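Local coordinates for protein MoeE5 (Streptomyces viridosporus ATCC 14672, PDB 6KVC) that probably acts as an NAD-dependent UDP-glucuronate 4-epimerase in moenomycin biosynthesis, binding NAD together with UDP-glucose or UDP-glucuronate, at residues A[189-194]-A[226-231]; A[221-226]-A[288-293]. All coordinates share one frame; numbering follows the deposited sequence.

Interaction 1: A[189-194]-A[226-231]; sequences FFTVYG and RDFTHV. With UPG (uridine-5'-diphosphate-glucose), chain C.
The His230 ring turns its edge to one face of the Tyr193 ring in a T-shaped pair, with planes 89° apart, centroids separated by 5.3 Å and CD2 of His230 leading. The backbone carbon of Phe228 sits at the Tyr193 edge, near the ring plane, while Tyr193 O lies over one face of the His230 ring. The two segments belong to neighbouring parallel strands of the Rossmann-fold sheet, and this pair packs where strand 225-230 ends. With CG lodged between the backbone N and the carbonyl carbon (chi1 74°), the Tyr193 ring swings back against the backbone of residues 228-230, and its OH donates to a water that also bonds Phe228 O.

The strand pairing is short. Thr191 O accepts from Thr229 N, and Tyr193 N donates to Thr229 O at 3.0 Å. Tyr193 O then accepts from the N of Val231, the first residue of helix 231-242, at 2.8 Å. His230 is the N-cap of that helix, its ND1 bonded to Ser232 OG. On the other face of the sheet, Val192 CG1 meets Val231 CB at 3.8 Å, and the hydroxyl OG1 of Thr229 donates to Phe190 O.

Toward the ligand, the Phe228 ring carries Arg226 CB over one face, and its CD1 lies alongside Thr191 CG2. Arg226 bends at chi2, placing UDP-glucose O3C over one face of its guanidinium group and O2B at the edge, in plane, 2.7 Å from NE with an N-H...O angle of 163°. Thr191 handles the glucose: its N donates to O6', and its OG1, which accepts from a water shared with Asp227 O, donates to the ring oxygen O5' at 2.9 Å.

Interaction 2: A[221-226]-A[288-293]; sequences DGTQLR and DVRSTT. With UPG (uridine-5'-diphosphate-glucose), chain C.
In the wall of the UDP-sugar site, Arg226 grips the loop 288-293 end-on, NH1 and NH2 both donating to the single carbonyl oxygen Val289 O. That oxygen lies in the guanidinium plane, 2.9 Å from NH1, although NH1 itself stands above the Val289 carbonyl plane. The methyls Val289 CG2 and Thr292 CG2 cover the guanidinium face opposite the ribose hydroxyl O3C, so the flat group is sandwiched between loop and ligand. NH1 also turns back to Leu225 O at 2.8 Å, and Thr292 N reaches the same oxygen from the opposite face of its plane.

Leu225 N donates to Arg290 O at 2.9 Å. Together with the Thr292 bond, this follows the pattern of a parallel strand pair at the start of strand 225-230, in a Rossmann-type epimerase whose substrate-binding part includes this loop. Beside these backbone bonds, Leu225 CD1 packs on Ser291 OG at 3.3 Å and lies alongside the extended Arg290 chain.

At the uridine ribose, Asp288 OD2 accepts from O2C at 2.8 Å, and Gln224 NE2, bonded also to Tyr219 O, adds weak bonds to O2C and O3C. The other Asp288 oxygen, OD1, forms a salt bridge with Arg100 and accepts a hydrogen bond from a water that accepts from Arg226 NH2 and donates to diphosphate oxygen O1B.

In the fold
Strand 225-230 serves both contacts and Arg226 belongs to both, but the settings differ. Interaction 1 is wholly buried in the central sheet, a backbone ladder packed with aromatic rings and aliphatic methyls beside NAD, whose O7N is bonded by Val192 N. Interaction 2 lies farther out and is partly exposed; there a loop rather than a strand flanks the start of the same strand, and charged and polar groups carry most of the work. They also divide the ligand: 189-194 meets the glucose, 288-293 the ribose, and Arg226 the diphosphate between. Thr292 OG1, probably hydrogen-bonded to Asp227 N, and Phe190, packed on Thr292 and Thr293, join the two directly.

Interaction 1: A[189-194]-A[226-231]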
ATOM      1  N   PHE A 189      -0.393  11.099  11.324  1.00 17.65           N
ATOM      2  CA  PHE A 189      -1.148  11.745  12.407  1.00 15.71           C
ATOM      3  C   PHE A 189      -1.796  10.706  13.312  1.00 15.42           C
ATOM      4  O   PHE A 189      -2.207   9.626  12.875  1.00 16.65           O
ATOM      5  CB  PHE A 189      -2.302  12.606  11.850  1.00 15.49           C
ATOM      6  CG  PHE A 189      -1.920  13.703  10.871  1.00 19.30           C
ATOM      7  CD1 PHE A 189      -0.708  14.354  10.909  1.00 18.90           C
ATOM      8  CD2 PHE A 189      -2.880  14.136   9.928  1.00 22.93           C
ATOM      9  CE1 PHE A 189      -0.407  15.377   9.962  1.00 19.85           C
ATOM     10  CE2 PHE A 189      -2.588  15.186   9.037  1.00 20.79           C
ATOM     11  CZ  PHE A 189      -1.338  15.775   9.073  1.00 19.51           C
ATOM     12  N   PHE A 190      -1.906  11.063  14.595  1.00 16.20           N
ATOM     13  CA  PHE A 190      -2.585  10.263  15.605  1.00 15.48           C
ATOM     14  C   PHE A 190      -3.862  10.974  16.050  1.00 20.87           C
ATOM     15  O   PHE A 190      -3.798  12.080  16.613  1.00 21.08           O
ATOM     16  CB  PHE A 190      -1.624  10.024  16.788  1.00 17.47           C
ATOM     17  CG  PHE A 190      -0.574   8.964  16.493  1.00 13.71           C
ATOM     18  CD1 PHE A 190       0.455   9.225  15.568  1.00 15.52           C
ATOM     19  CD2 PHE A 190      -0.628   7.746  17.142  1.00 15.99           C
ATOM     20  CE1 PHE A 190       1.418   8.248  15.272  1.00 18.86           C
ATOM     21  CE2 PHE A 190       0.336   6.757  16.867  1.00 18.04           C
ATOM     22  CZ  PHE A 190       1.378   7.031  15.915  1.00 17.97           C
ATOM     23  N   THR A 191      -5.008  10.320  15.801  1.00 18.87           N
ATOM     24  CA  THR A 191      -6.387  10.737  16.104  1.00 17.59           C
ATOM     25  C   THR A 191      -6.512  12.202  16.528  1.00 18.16           C
ATOM     26  O   THR A 191      -6.398  12.541  17.706  1.00 18.79           O
ATOM     27  CB  THR A 191      -6.999   9.799  17.154  1.00 17.74           C
ATOM     28  OG1 THR A 191      -6.808   8.427  16.722  1.00 19.79           O
ATOM     29  CG2 THR A 191      -8.534  10.060  17.222  1.00 18.87           C
ATOM     30  N   VAL A 192      -6.791  13.071  15.543  1.00 18.06           N
ATOM     31  CA  VAL A 192      -6.751  14.514  15.738  1.00 15.45           C
ATOM     32  C   VAL A 192      -8.137  14.984  16.196  1.00 16.18           C
ATOM     33  O   VAL A 192      -9.175  14.450  15.755  1.00 18.38           O
ATOM     34  CB  VAL A 192      -6.334  15.194  14.419  1.00 17.06           C
ATOM     35  CG1 VAL A 192      -6.173  16.716  14.637  1.00 16.95           C
ATOM     36  CG2 VAL A 192      -4.997  14.602  13.959  1.00 18.50           C
ATOM     37  N   TYR A 193      -8.159  15.945  17.125  1.00 19.46           N
ATOM     38  CA  TYR A 193      -9.412  16.482  17.662  1.00 19.03           C
ATOM     39  C   TYR A 193      -9.233  17.984  17.867  1.00 20.26           C
ATOM     40  O   TYR A 193      -8.151  18.564  17.654  1.00 19.52           O
ATOM     41  CB  TYR A 193      -9.823  15.740  18.967  1.00 16.45           C
ATOM     42  CG  TYR A 193      -8.965  16.144  20.115  1.00 16.87           C
ATOM     43  CD1 TYR A 193      -7.671  15.658  20.229  1.00 20.05           C
ATOM     44  CD2 TYR A 193      -9.418  17.096  21.060  1.00 20.83           C
ATOM     45  CE1 TYR A 193      -6.836  16.105  21.256  1.00 18.77           C
ATOM     46  CE2 TYR A 193      -8.588  17.543  22.069  1.00 20.42           C
ATOM     47  CZ  TYR A 193      -7.296  17.067  22.146  1.00 21.81           C
ATOM     48  OH  TYR A 193      -6.430  17.481  23.141  1.00 21.07           O
ATOM     49  N   GLY A 194     -10.310  18.620  18.300  1.00 19.02           N
ATOM     50  CA  GLY A 194     -10.319  20.035  18.610  1.00 18.99           C
ATOM     51  C   GLY A 194     -11.496  20.729  17.916  1.00 19.39           C
ATOM     52  O   GLY A 194     -12.349  20.100  17.296  1.00 19.27           O
ATOM     53  N   ARG A 226      -6.559   5.731  22.691  1.00 17.17           N
ATOM     54  CA  ARG A 226      -6.034   6.498  21.564  1.00 17.24           C
ATOM     55  C   ARG A 226      -5.073   7.562  22.055  1.00 19.02           C
ATOM     56  O   ARG A 226      -5.263   8.162  23.122  1.00 19.75           O
ATOM     57  CB  ARG A 226      -7.138   7.206  20.760  1.00 18.83           C
ATOM     58  CG  ARG A 226      -8.108   6.303  20.013  1.00 17.64           C
ATOM     59  CD  ARG A 226      -7.370   5.730  18.830  1.00 16.83           C
ATOM     60  NE  ARG A 226      -8.217   4.821  18.012  1.00 17.20           N
ATOM     61  CZ  ARG A 226      -8.285   3.493  18.206  1.00 19.60           C
ATOM     62  NH1 ARG A 226      -7.683   2.888  19.262  1.00 20.64           N
ATOM     63  NH2 ARG A 226      -9.003   2.749  17.343  1.00 20.59           N
ATOM     64  N   ASP A 227      -4.055   7.821  21.220  1.00 16.33           N
ATOM     65  CA  ASP A 227      -3.185   8.995  21.352  1.00 18.72           C
ATOM     66  C   ASP A 227      -3.917  10.125  20.641  1.00 21.26           C
ATOM     67  O   ASP A 227      -3.921  10.207  19.404  1.00 21.71           O
ATOM     68  CB  ASP A 227      -1.818   8.679  20.745  1.00 16.60           C
ATOM     69  CG  ASP A 227      -0.801   9.807  20.904  1.00 18.54           C
ATOM     70  OD1 ASP A 227      -1.188  11.009  21.074  1.00 20.71           O
ATOM     71  OD2 ASP A 227       0.422   9.503  20.821  1.00 19.10           O
ATOM     72  N   PHE A 228      -4.612  10.965  21.412  1.00 16.11           N
ATOM     73  CA  PHE A 228      -5.415  12.055  20.836  1.00 17.64           C
ATOM     74  C   PHE A 228      -4.571  13.312  20.738  1.00 18.69           C
ATOM     75  O   PHE A 228      -3.992  13.770  21.737  1.00 19.82           O
ATOM     76  CB  PHE A 228      -6.622  12.392  21.708  1.00 18.67           C
ATOM     77  CG  PHE A 228      -7.661  11.326  21.791  1.00 17.36           C
ATOM     78  CD1 PHE A 228      -8.528  11.085  20.734  1.00 20.33           C
ATOM     79  CD2 PHE A 228      -7.782  10.571  22.935  1.00 17.82           C
ATOM     80  CE1 PHE A 228      -9.555  10.113  20.837  1.00 17.88           C
ATOM     81  CE2 PHE A 228      -8.765   9.588  23.061  1.00 20.62           C
ATOM     82  CZ  PHE A 228      -9.684   9.356  22.033  1.00 19.61           C
ATOM     83  N   THR A 229      -4.461  13.859  19.537  1.00 17.76           N
ATOM     84  CA  THR A 229      -3.565  14.987  19.250  1.00 15.13           C
ATOM     85  C   THR A 229      -4.401  16.197  18.858  1.00 19.03           C
ATOM     86  O   THR A 229      -5.270  16.107  17.978  1.00 19.72           O
ATOM     87  CB  THR A 229      -2.575  14.602  18.135  1.00 16.26           C
ATOM     88  OG1 THR A 229      -1.974  13.343  18.485  1.00 18.93           O
ATOM     89  CG2 THR A 229      -1.525  15.643  17.979  1.00 19.95           C
ATOM     90  N   HIS A 230      -4.149  17.320  19.518  1.00 17.35           N
ATOM     91  CA  HIS A 230      -4.931  18.520  19.235  1.00 20.36           C
ATOM     92  C   HIS A 230      -4.570  19.096  17.859  1.00 19.55           C
ATOM     93  O   HIS A 230      -3.408  19.151  17.471  1.00 19.47           O
ATOM     94  CB  HIS A 230      -4.715  19.569  20.360  1.00 19.67           C
ATOM     95  CG  HIS A 230      -5.719  20.683  20.335  1.00 19.58           C
ATOM     96  ND1 HIS A 230      -5.549  21.825  19.573  1.00 20.90           N
ATOM     97  CD2 HIS A 230      -6.934  20.802  20.923  1.00 22.62           C
ATOM     98  CE1 HIS A 230      -6.615  22.599  19.700  1.00 24.77           C
ATOM     99  NE2 HIS A 230      -7.452  22.022  20.553  1.00 22.50           N
ATOM    100  N   VAL A 231      -5.584  19.569  17.136  1.00 17.67           N
ATOM    101  CA  VAL A 231      -5.347  20.073  15.771  1.00 18.14           C
ATOM    102  C   VAL A 231      -4.370  21.246  15.742  1.00 20.61           C
ATOM    103  O   VAL A 231      -3.663  21.429  14.754  1.00 18.43           O
ATOM    104  CB  VAL A 231      -6.689  20.420  15.106  1.00 18.82           C
ATOM    105  CG1 VAL A 231      -7.361  21.644  15.809  1.00 21.26           C
ATOM    106  CG2 VAL A 231      -6.535  20.689  13.597  1.00 18.66           C
TER
HETATM  107  N1  UPG C 402     -15.686   5.087  18.685  1.00 20.65           N
HETATM  108  C2  UPG C 402     -16.898   4.701  19.419  1.00 18.37           C
HETATM  109  N3  UPG C 402     -18.125   5.281  18.902  1.00 20.12           N
HETATM  110  C4  UPG C 402     -18.219   6.155  17.774  1.00 20.39           C
HETATM  111  C5  UPG C 402     -16.994   6.523  17.028  1.00 20.10           C
HETATM  112  C6  UPG C 402     -15.757   5.951  17.542  1.00 20.17           C
HETATM  113  O2  UPG C 402     -16.826   4.014  20.376  1.00 19.98           O
HETATM  114  O4  UPG C 402     -19.278   6.595  17.424  1.00 21.91           O
HETATM  115  C1C UPG C 402     -14.411   4.564  19.123  1.00 18.41           C
HETATM  116  C2C UPG C 402     -13.704   3.948  18.119  1.00 19.99           C
HETATM  117  O2C UPG C 402     -13.934   2.521  18.192  1.00 20.54           O
HETATM  118  C3C UPG C 402     -12.153   4.281  18.512  1.00 21.00           C
HETATM  119  C4C UPG C 402     -12.159   5.543  19.112  1.00 20.85           C
HETATM  120  O4C UPG C 402     -13.594   5.834  19.475  1.00 20.25           O
HETATM  121  O3C UPG C 402     -11.714   3.321  19.481  1.00 21.34           O
HETATM  122  C5C UPG C 402     -11.772   6.695  18.205  1.00 18.74           C
HETATM  123  O5C UPG C 402     -12.651   6.705  17.084  1.00 18.77           O
HETATM  124  PA  UPG C 402     -12.552   8.000  16.087  1.00 19.78           P
HETATM  125  O1A UPG C 402     -13.608   7.759  15.056  1.00 20.93           O
HETATM  126  O2A UPG C 402     -12.503   9.295  16.816  1.00 19.26           O
HETATM  127  O3A UPG C 402     -11.048   7.917  15.425  1.00 20.47           O
HETATM  128  PB  UPG C 402     -10.309   6.559  14.841  1.00 20.15           P
HETATM  129  O1B UPG C 402     -11.256   5.572  14.319  1.00 18.63           O
HETATM  130  O2B UPG C 402      -9.277   6.057  15.800  1.00 22.30           O
HETATM  131  O3B UPG C 402      -9.627   7.244  13.519  1.00 18.66           O
HETATM  132  C1' UPG C 402      -9.025   8.495  13.572  1.00 15.87           C
HETATM  133  C2' UPG C 402      -9.108   9.081  12.183  1.00 16.08           C
HETATM  134  C3' UPG C 402      -8.433   8.152  11.206  1.00 21.17           C
HETATM  135  C4' UPG C 402      -6.993   7.974  11.616  1.00 26.66           C
HETATM  136  C5' UPG C 402      -6.982   7.378  13.002  1.00 20.69           C
HETATM  137  C6' UPG C 402      -5.600   7.089  13.513  1.00 27.19           C
HETATM  138  O2' UPG C 402     -10.522   9.156  11.851  1.00 19.76           O
HETATM  139  O3' UPG C 402      -8.448   8.795   9.911  1.00 23.90           O
HETATM  140  O4' UPG C 402      -6.329   6.997  10.805  1.00 29.06           O
HETATM  141  O5' UPG C 402      -7.598   8.385  13.908  1.00 19.52           O
HETATM  142  O6' UPG C 402      -4.945   8.292  13.627  1.00 22.81           O
HETATM  143  O   HOH W   1      -4.240   7.845  17.680  1.00 24.87           O
HETATM  144  O   HOH W   2      -4.168  16.110  23.312  1.00 21.71           O

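Interaction 2: A[221-226]-A[288-293]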
ATOM      1  N   ASP A 221     -16.003  -2.193  24.661  1.00 23.21           N
ATOM      2  CA  ASP A 221     -16.201  -1.908  26.086  1.00 24.07           C
ATOM      3  C   ASP A 221     -15.608  -0.582  26.538  1.00 27.10           C
ATOM      4  O   ASP A 221     -15.639  -0.282  27.741  1.00 24.86           O
ATOM      5  CB  ASP A 221     -15.675  -3.064  26.956  1.00 26.75           C
ATOM      6  CG  ASP A 221     -14.193  -3.267  26.865  1.00 32.10           C
ATOM      7  OD1 ASP A 221     -13.457  -2.437  26.280  1.00 26.78           O
ATOM      8  OD2 ASP A 221     -13.732  -4.294  27.412  1.00 34.66           O
ATOM      9  N   GLY A 222     -15.137   0.254  25.604  1.00 22.48           N
ATOM     10  CA  GLY A 222     -14.579   1.536  25.994  1.00 22.62           C
ATOM     11  C   GLY A 222     -13.169   1.488  26.557  1.00 21.17           C
ATOM     12  O   GLY A 222     -12.599   2.548  26.814  1.00 20.93           O
ATOM     13  N   THR A 223     -12.561   0.296  26.679  1.00 21.14           N
ATOM     14  CA  THR A 223     -11.193   0.250  27.208  1.00 19.16           C
ATOM     15  C   THR A 223     -10.136   0.496  26.132  1.00 20.47           C
ATOM     16  O   THR A 223      -8.963   0.659  26.484  1.00 23.08           O
ATOM     17  CB  THR A 223     -10.872  -1.091  27.898  1.00 23.79           C
ATOM     18  OG1 THR A 223     -10.992  -2.162  26.944  1.00 25.43           O
ATOM     19  CG2 THR A 223     -11.828  -1.299  29.114  1.00 25.79           C
ATOM     20  N   GLN A 224     -10.541   0.575  24.862  1.00 20.15           N
ATOM     21  CA  GLN A 224      -9.605   0.937  23.812  1.00 20.96           C
ATOM     22  C   GLN A 224      -8.979   2.299  24.087  1.00 21.12           C
ATOM     23  O   GLN A 224      -9.593   3.185  24.690  1.00 21.78           O
ATOM     24  CB  GLN A 224     -10.313   0.959  22.444  1.00 19.71           C
ATOM     25  CG  GLN A 224     -11.508   1.874  22.418  1.00 21.33           C
ATOM     26  CD  GLN A 224     -12.816   1.148  22.424  1.00 23.13           C
ATOM     27  OE1 GLN A 224     -13.133   0.418  23.373  1.00 25.25           O
ATOM     28  NE2 GLN A 224     -13.622   1.356  21.349  1.00 20.84           N
ATOM     29  N   LEU A 225      -7.740   2.473  23.624  1.00 19.27           N
ATOM     30  CA  LEU A 225      -6.986   3.692  23.921  1.00 20.32           C
ATOM     31  C   LEU A 225      -6.618   4.402  22.628  1.00 19.92           C
ATOM     32  O   LEU A 225      -6.357   3.761  21.606  1.00 20.83           O
ATOM     33  CB  LEU A 225      -5.672   3.406  24.666  1.00 27.09           C
ATOM     34  CG  LEU A 225      -5.726   2.555  25.955  1.00 29.54           C
ATOM     35  CD1 LEU A 225      -4.429   1.757  25.944  1.00 32.89           C
ATOM     36  CD2 LEU A 225      -5.668   3.509  27.090  1.00 26.35           C
ATOM     37  N   ARG A 226      -6.559   5.731  22.691  1.00 17.17           N
ATOM     38  CA  ARG A 226      -6.034   6.498  21.564  1.00 17.24           C
ATOM     39  C   ARG A 226      -5.073   7.562  22.055  1.00 19.02           C
ATOM     40  O   ARG A 226      -5.263   8.162  23.122  1.00 19.75           O
ATOM     41  CB  ARG A 226      -7.138   7.206  20.760  1.00 18.83           C
ATOM     42  CG  ARG A 226      -8.108   6.303  20.013  1.00 17.64           C
ATOM     43  CD  ARG A 226      -7.370   5.730  18.830  1.00 16.83           C
ATOM     44  NE  ARG A 226      -8.217   4.821  18.012  1.00 17.20           N
ATOM     45  CZ  ARG A 226      -8.285   3.493  18.206  1.00 19.60           C
ATOM     46  NH1 ARG A 226      -7.683   2.888  19.262  1.00 20.64           N
ATOM     47  NH2 ARG A 226      -9.003   2.749  17.343  1.00 20.59           N
ATOM     48  N   ASP A 288     -10.923  -1.598  13.884  1.00 20.50           N
ATOM     49  CA  ASP A 288     -10.496  -0.629  14.900  1.00 19.84           C
ATOM     50  C   ASP A 288      -9.327  -1.214  15.681  1.00 21.45           C
ATOM     51  O   ASP A 288      -9.474  -2.283  16.302  1.00 23.12           O
ATOM     52  CB  ASP A 288     -11.633  -0.326  15.886  1.00 20.07           C
ATOM     53  CG  ASP A 288     -12.651   0.685  15.359  1.00 24.02           C
ATOM     54  OD1 ASP A 288     -12.435   1.348  14.347  1.00 22.24           O
ATOM     55  OD2 ASP A 288     -13.725   0.855  16.013  1.00 23.62           O
ATOM     56  N   VAL A 289      -8.193  -0.493  15.737  1.00 20.36           N
ATOM     57  CA  VAL A 289      -7.098  -0.999  16.548  1.00 19.27           C
ATOM     58  C   VAL A 289      -7.415  -0.780  18.030  1.00 20.85           C
ATOM     59  O   VAL A 289      -8.169   0.138  18.410  1.00 21.65           O
ATOM     60  CB  VAL A 289      -5.769  -0.327  16.171  1.00 19.57           C
ATOM     61  CG1 VAL A 289      -5.530  -0.471  14.628  1.00 24.91           C
ATOM     62  CG2 VAL A 289      -5.792   1.070  16.560  1.00 23.83           C
ATOM     63  N   ARG A 290      -6.818  -1.613  18.879  1.00 20.85           N
ATOM     64  CA  ARG A 290      -7.124  -1.524  20.312  1.00 19.86           C
ATOM     65  C   ARG A 290      -6.461  -0.352  20.992  1.00 23.57           C
ATOM     66  O   ARG A 290      -7.030   0.187  21.945  1.00 21.48           O
ATOM     67  CB  ARG A 290      -6.727  -2.818  21.022  1.00 22.75           C
ATOM     68  CG  ARG A 290      -7.157  -2.807  22.482  1.00 39.77           C
ATOM     69  CD  ARG A 290      -6.372  -3.735  23.414  1.00 54.43           C
ATOM     70  NE  ARG A 290      -6.761  -3.397  24.782  1.00 76.53           N
ATOM     71  CZ  ARG A 290      -6.155  -2.473  25.529  1.00 80.69           C
ATOM     72  NH1 ARG A 290      -6.609  -2.209  26.751  1.00 74.35           N
ATOM     73  NH2 ARG A 290      -5.086  -1.830  25.063  1.00 55.70           N
ATOM     74  N   SER A 291      -5.293   0.096  20.517  1.00 21.10           N
ATOM     75  CA  SER A 291      -4.586   1.130  21.236  1.00 18.48           C
ATOM     76  C   SER A 291      -3.660   1.797  20.238  1.00 22.56           C
ATOM     77  O   SER A 291      -3.167   1.126  19.322  1.00 28.87           O
ATOM     78  CB  SER A 291      -3.794   0.507  22.394  1.00 27.18           C
ATOM     79  OG  SER A 291      -2.959   1.481  22.997  1.00 35.23           O
ATOM     80  N   THR A 292      -3.486   3.102  20.365  1.00 19.03           N
ATOM     81  CA  THR A 292      -2.419   3.794  19.629  1.00 17.35           C
ATOM     82  C   THR A 292      -1.603   4.596  20.626  1.00 21.57           C
ATOM     83  O   THR A 292      -2.157   5.134  21.588  1.00 20.37           O
ATOM     84  CB  THR A 292      -2.896   4.739  18.529  1.00 21.37           C
ATOM     85  OG1 THR A 292      -3.669   5.821  19.103  1.00 20.05           O
ATOM     86  CG2 THR A 292      -3.744   3.966  17.457  1.00 20.51           C
ATOM     87  N   THR A 293      -0.280   4.653  20.419  1.00 20.90           N
ATOM     88  CA  THR A 293       0.606   5.570  21.159  1.00 17.98           C
ATOM     89  C   THR A 293       1.743   5.947  20.236  1.00 18.96           C
ATOM     90  O   THR A 293       2.438   5.037  19.792  1.00 21.86           O
ATOM     91  CB  THR A 293       1.200   4.903  22.415  1.00 20.64           C
ATOM     92  OG1 THR A 293       0.135   4.522  23.283  1.00 24.67           O
ATOM     93  CG2 THR A 293       2.190   5.861  23.184  1.00 21.73           C
TER
HETATM   94  N1  UPG C 402     -15.686   5.087  18.685  1.00 20.65           N
HETATM   95  C2  UPG C 402     -16.898   4.701  19.419  1.00 18.37           C
HETATM   96  N3  UPG C 402     -18.125   5.281  18.902  1.00 20.12           N
HETATM   97  C4  UPG C 402     -18.219   6.155  17.774  1.00 20.39           C
HETATM   98  C5  UPG C 402     -16.994   6.523  17.028  1.00 20.10           C
HETATM   99  C6  UPG C 402     -15.757   5.951  17.542  1.00 20.17           C
HETATM  100  O2  UPG C 402     -16.826   4.014  20.376  1.00 19.98           O
HETATM  101  O4  UPG C 402     -19.278   6.595  17.424  1.00 21.91           O
HETATM  102  C1C UPG C 402     -14.411   4.564  19.123  1.00 18.41           C
HETATM  103  C2C UPG C 402     -13.704   3.948  18.119  1.00 19.99           C
HETATM  104  O2C UPG C 402     -13.934   2.521  18.192  1.00 20.54           O
HETATM  105  C3C UPG C 402     -12.153   4.281  18.512  1.00 21.00           C
HETATM  106  C4C UPG C 402     -12.159   5.543  19.112  1.00 20.85           C
HETATM  107  O4C UPG C 402     -13.594   5.834  19.475  1.00 20.25           O
HETATM  108  O3C UPG C 402     -11.714   3.321  19.481  1.00 21.34           O
HETATM  109  C5C UPG C 402     -11.772   6.695  18.205  1.00 18.74           C
HETATM  110  O5C UPG C 402     -12.651   6.705  17.084  1.00 18.77           O
HETATM  111  PA  UPG C 402     -12.552   8.000  16.087  1.00 19.78           P
HETATM  112  O1A UPG C 402     -13.608   7.759  15.056  1.00 20.93           O
HETATM  113  O2A UPG C 402     -12.503   9.295  16.816  1.00 19.26           O
HETATM  114  O3A UPG C 402     -11.048   7.917  15.425  1.00 20.47           O
HETATM  115  PB  UPG C 402     -10.309   6.559  14.841  1.00 20.15           P
HETATM  116  O1B UPG C 402     -11.256   5.572  14.319  1.00 18.63           O
HETATM  117  O2B UPG C 402      -9.277   6.057  15.800  1.00 22.30           O
HETATM  118  O3B UPG C 402      -9.627   7.244  13.519  1.00 18.66           O
HETATM  119  C1' UPG C 402      -9.025   8.495  13.572  1.00 15.87           C
HETATM  120  C2' UPG C 402      -9.108   9.081  12.183  1.00 16.08           C
HETATM  121  C3' UPG C 402      -8.433   8.152  11.206  1.00 21.17           C
HETATM  122  C4' UPG C 402      -6.993   7.974  11.616  1.00 26.66           C
HETATM  123  C5' UPG C 402      -6.982   7.378  13.002  1.00 20.69           C
HETATM  124  C6' UPG C 402      -5.600   7.089  13.513  1.00 27.19           C
HETATM  125  O2' UPG C 402     -10.522   9.156  11.851  1.00 19.76           O
HETATM  126  O3' UPG C 402      -8.448   8.795   9.911  1.00 23.90           O
HETATM  127  O4' UPG C 402      -6.329   6.997  10.805  1.00 29.06           O
HETATM  128  O5' UPG C 402      -7.598   8.385  13.908  1.00 19.52           O
HETATM  129  O6' UPG C 402      -4.945   8.292  13.627  1.00 22.81           O
HETATM  130  O   HOH W   3      -9.162  -3.148  24.908  1.00 44.71           O
HETATM  131  O   HOH W   4     -10.401   3.078  14.720  1.00 23.40           O